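Local coordinates for D-lactate dehydrogenase (Fermentative) (Pseudomonas aeruginosa, PDB 6ABJ), which catalyses, as an NADH-binding D-lactate dehydrogenase of the D-isomer specific 2-hydroxyacid dehydrogenase family, the NAD-dependent interconversion of pyruvate and D-lactate, at residues 130-135 and 305-310. Residues are numbered along the deposited sequence; the frame is centred on the assembly and turned at random.
Sequences LTLNRR and NVVVTA
L132 meets V307 through one methyl on each side. CD2 of L132 lies 3.7 Å from CG2 of V307, an apolar contact in which the two side chains pass one another, pointing opposite ways. L132 has CG anti to its own carbonyl carbon (chi1 -75°). Its second torsion (chi2 161°) carries CD1, and the other branch, CD2, is the one that touches the backbone just before the strand, 3.5 Å from O of N305. V307 has CG1 anti to its backbone N. CG2 is anti to the carbonyl carbon, and this is the branch that meets the helix. T131 touches the same methyl more loosely, with its CG2 4.3 Å from CG2 of V307. Its hydroxyl OG1 bonds instead to H137.

The contact lies in the NAD-binding Rossmann domain. The end of helix 118-134 packs against strand 306-308, an edge strand of the parallel sheet within this chain. The axes of helix 130-134 and strand 306-308 run nearly antiparallel, at 155°. L132 also packs on M244 and I246 of the inner strand 243-247, so its side chain bridges two parts of the sheet. The helix ends in a Schellman motif with R135, at positive phi, as its C-prime residue; NH1 of R135 bonds to O of N133 and to OH of Y270.

N305 directs its amide away from the helix, and ND2 bonds to O of G269. Beyond the strand, OG1 of T309 is hydrogen-bonded to H124 and to D274, which binds NADH in the cofactor-bound form; this chain holds none.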
ATOM      1  N   LEU B 130       5.927  14.688 -12.691  1.00 20.67           N
ATOM      2  CA  LEU B 130       7.129  14.308 -11.971  1.00 22.35           C
ATOM      3  C   LEU B 130       6.954  13.027 -11.219  1.00 21.19           C
ATOM      4  O   LEU B 130       7.850  12.213 -11.191  1.00 20.57           O
ATOM      5  CB  LEU B 130       7.559  15.420 -11.014  1.00 22.47           C
ATOM      6  CG  LEU B 130       8.340  16.520 -11.770  1.00 25.68           C
ATOM      7  CD1 LEU B 130       8.322  17.752 -10.949  1.00 27.43           C
ATOM      8  CD2 LEU B 130       9.751  16.039 -12.145  1.00 28.21           C
ATOM      9  N   THR B 131       5.761  12.796 -10.645  1.00 20.99           N
ATOM     10  CA  THR B 131       5.555  11.564  -9.959  1.00 21.68           C
ATOM     11  C   THR B 131       5.629  10.370 -10.942  1.00 21.09           C
ATOM     12  O   THR B 131       6.163   9.313 -10.603  1.00 20.99           O
ATOM     13  CB  THR B 131       4.277  11.517  -9.052  1.00 26.16           C
ATOM     14  OG1 THR B 131       4.331  10.296  -8.291  1.00 30.74           O
ATOM     15  CG2 THR B 131       3.050  11.431  -9.794  1.00 28.89           C
ATOM     16  N   LEU B 132       5.028  10.523 -12.104  1.00 20.46           N
ATOM     17  CA  LEU B 132       5.069   9.469 -13.080  1.00 20.59           C
ATOM     18  C   LEU B 132       6.512   9.228 -13.595  1.00 19.09           C
ATOM     19  O   LEU B 132       6.960   8.096 -13.713  1.00 20.26           O
ATOM     20  CB  LEU B 132       4.174   9.809 -14.268  1.00 20.06           C
ATOM     21  CG  LEU B 132       2.646   9.667 -14.049  1.00 20.45           C
ATOM     22  CD1 LEU B 132       1.871  10.440 -15.098  1.00 20.15           C
ATOM     23  CD2 LEU B 132       2.326   8.162 -14.096  1.00 21.22           C
ATOM     24  N   ASN B 133       7.204  10.330 -13.875  1.00 20.22           N
ATOM     25  CA  ASN B 133       8.530  10.272 -14.476  1.00 19.20           C
ATOM     26  C   ASN B 133       9.484   9.540 -13.495  1.00 18.51           C
ATOM     27  O   ASN B 133      10.155   8.559 -13.858  1.00 19.28           O
ATOM     28  CB  ASN B 133       8.976  11.691 -14.707  1.00 19.64           C
ATOM     29  CG  ASN B 133      10.352  11.807 -15.324  1.00 22.22           C
ATOM     30  OD1 ASN B 133      11.224  10.934 -15.138  1.00 21.59           O
ATOM     31  ND2 ASN B 133      10.595  12.938 -15.965  1.00 24.26           N
ATOM     32  N   ARG B 134       9.497  10.003 -12.251  1.00 18.19           N
ATOM     33  CA  ARG B 134      10.427   9.516 -11.272  1.00 19.03           C
ATOM     34  C   ARG B 134       9.800   8.335 -10.424  1.00 20.06           C
ATOM     35  O   ARG B 134      10.420   7.833  -9.467  1.00 20.74           O
ATOM     36  CB  ARG B 134      10.983  10.620 -10.388  1.00 19.59           C
ATOM     37  CG  ARG B 134      11.509  11.850 -11.163  1.00 20.51           C
ATOM     38  CD  ARG B 134      12.557  11.457 -12.198  1.00 21.53           C
ATOM     39  NE  ARG B 134      13.740  11.068 -11.523  1.00 21.70           N
ATOM     40  CZ  ARG B 134      14.799  11.842 -11.267  1.00 21.84           C
ATOM     41  NH1 ARG B 134      14.934  13.041 -11.773  1.00 22.73           N
ATOM     42  NH2 ARG B 134      15.777  11.348 -10.575  1.00 22.94           N
ATOM     43  N   ARG B 135       8.588   7.941 -10.786  1.00 19.65           N
ATOM     44  CA  ARG B 135       7.916   6.850 -10.100  1.00 22.03           C
ATOM     45  C   ARG B 135       7.848   7.062  -8.603  1.00 20.76           C
ATOM     46  O   ARG B 135       8.020   6.123  -7.825  1.00 22.41           O
ATOM     47  CB  ARG B 135       8.627   5.527 -10.392  1.00 22.79           C
ATOM     48  CG  ARG B 135       8.360   4.975 -11.779  1.00 26.27           C
ATOM     49  CD  ARG B 135       9.330   5.564 -12.786  1.00 26.00           C
ATOM     50  NE  ARG B 135       9.597   4.646 -13.887  1.00 31.62           N
ATOM     51  CZ  ARG B 135       9.834   5.032 -15.136  1.00 32.69           C
ATOM     52  NH1 ARG B 135       9.841   6.323 -15.441  1.00 22.69           N
ATOM     53  NH2 ARG B 135      10.067   4.130 -16.080  1.00 32.72           N
ATOM     54  N   ASN B 305       2.126   2.585 -14.394  1.00 22.87           N
ATOM     55  CA  ASN B 305       2.521   3.816 -15.038  1.00 21.29           C
ATOM     56  C   ASN B 305       1.317   4.712 -15.308  1.00 21.50           C
ATOM     57  O   ASN B 305       1.344   5.563 -16.171  1.00 21.73           O
ATOM     58  CB  ASN B 305       3.244   3.490 -16.355  1.00 21.58           C
ATOM     59  CG  ASN B 305       2.434   2.537 -17.297  1.00 23.34           C
ATOM     60  OD1 ASN B 305       1.585   1.770 -16.864  1.00 23.67           O
ATOM     61  ND2 ASN B 305       2.751   2.593 -18.590  1.00 23.97           N
ATOM     62  N   VAL B 306       0.312   4.532 -14.472  1.00 22.23           N
ATOM     63  CA  VAL B 306      -0.873   5.420 -14.406  1.00 22.19           C
ATOM     64  C   VAL B 306      -1.093   5.940 -13.004  1.00 20.81           C
ATOM     65  O   VAL B 306      -1.021   5.181 -12.060  1.00 22.01           O
ATOM     66  CB  VAL B 306      -2.135   4.672 -14.834  1.00 23.17           C
ATOM     67  CG1 VAL B 306      -3.379   5.509 -14.646  1.00 24.14           C
ATOM     68  CG2 VAL B 306      -1.995   4.198 -16.259  1.00 21.97           C
ATOM     69  N   VAL B 307      -1.329   7.261 -12.885  1.00 21.04           N
ATOM     70  CA  VAL B 307      -1.719   7.885 -11.608  1.00 21.86           C
ATOM     71  C   VAL B 307      -2.982   8.684 -11.873  1.00 22.50           C
ATOM     72  O   VAL B 307      -3.004   9.484 -12.802  1.00 22.00           O
ATOM     73  CB  VAL B 307      -0.595   8.856 -11.105  1.00 21.57           C
ATOM     74  CG1 VAL B 307      -1.082   9.633  -9.907  1.00 23.19           C
ATOM     75  CG2 VAL B 307       0.667   8.024 -10.740  1.00 22.07           C
ATOM     76  N   VAL B 308      -3.963   8.447 -11.025  1.00 23.37           N
ATOM     77  CA  VAL B 308      -5.269   9.119 -11.093  1.00 24.49           C
ATOM     78  C   VAL B 308      -5.473   9.811  -9.775  1.00 24.06           C
ATOM     79  O   VAL B 308      -5.320   9.209  -8.726  1.00 24.64           O
ATOM     80  CB  VAL B 308      -6.412   8.142 -11.295  1.00 25.39           C
ATOM     81  CG1 VAL B 308      -7.783   8.896 -11.252  1.00 26.00           C
ATOM     82  CG2 VAL B 308      -6.215   7.386 -12.580  1.00 24.94           C
ATOM     83  N   THR B 309      -5.737  11.147  -9.852  1.00 25.00           N
ATOM     84  CA  THR B 309      -6.202  11.910  -8.739  1.00 24.54           C
ATOM     85  C   THR B 309      -7.659  12.319  -9.012  1.00 24.98           C
ATOM     86  O   THR B 309      -8.042  12.473 -10.164  1.00 22.91           O
ATOM     87  CB  THR B 309      -5.270  13.143  -8.446  1.00 24.94           C
ATOM     88  OG1 THR B 309      -5.075  13.911  -9.607  1.00 24.84           O
ATOM     89  CG2 THR B 309      -3.852  12.655  -7.956  1.00 25.75           C
ATOM     90  N   ALA B 310      -8.432  12.451  -7.932  1.00 27.29           N
ATOM     91  CA  ALA B 310      -9.884  12.487  -8.040  1.00 29.58           C
ATOM     92  C   ALA B 310     -10.406  13.924  -8.119  1.00 29.77           C
ATOM     93  O   ALA B 310     -11.013  14.471  -7.172  1.00 32.71           O
ATOM     94  CB  ALA B 310     -10.538  11.653  -6.940  1.00 29.79           C
TER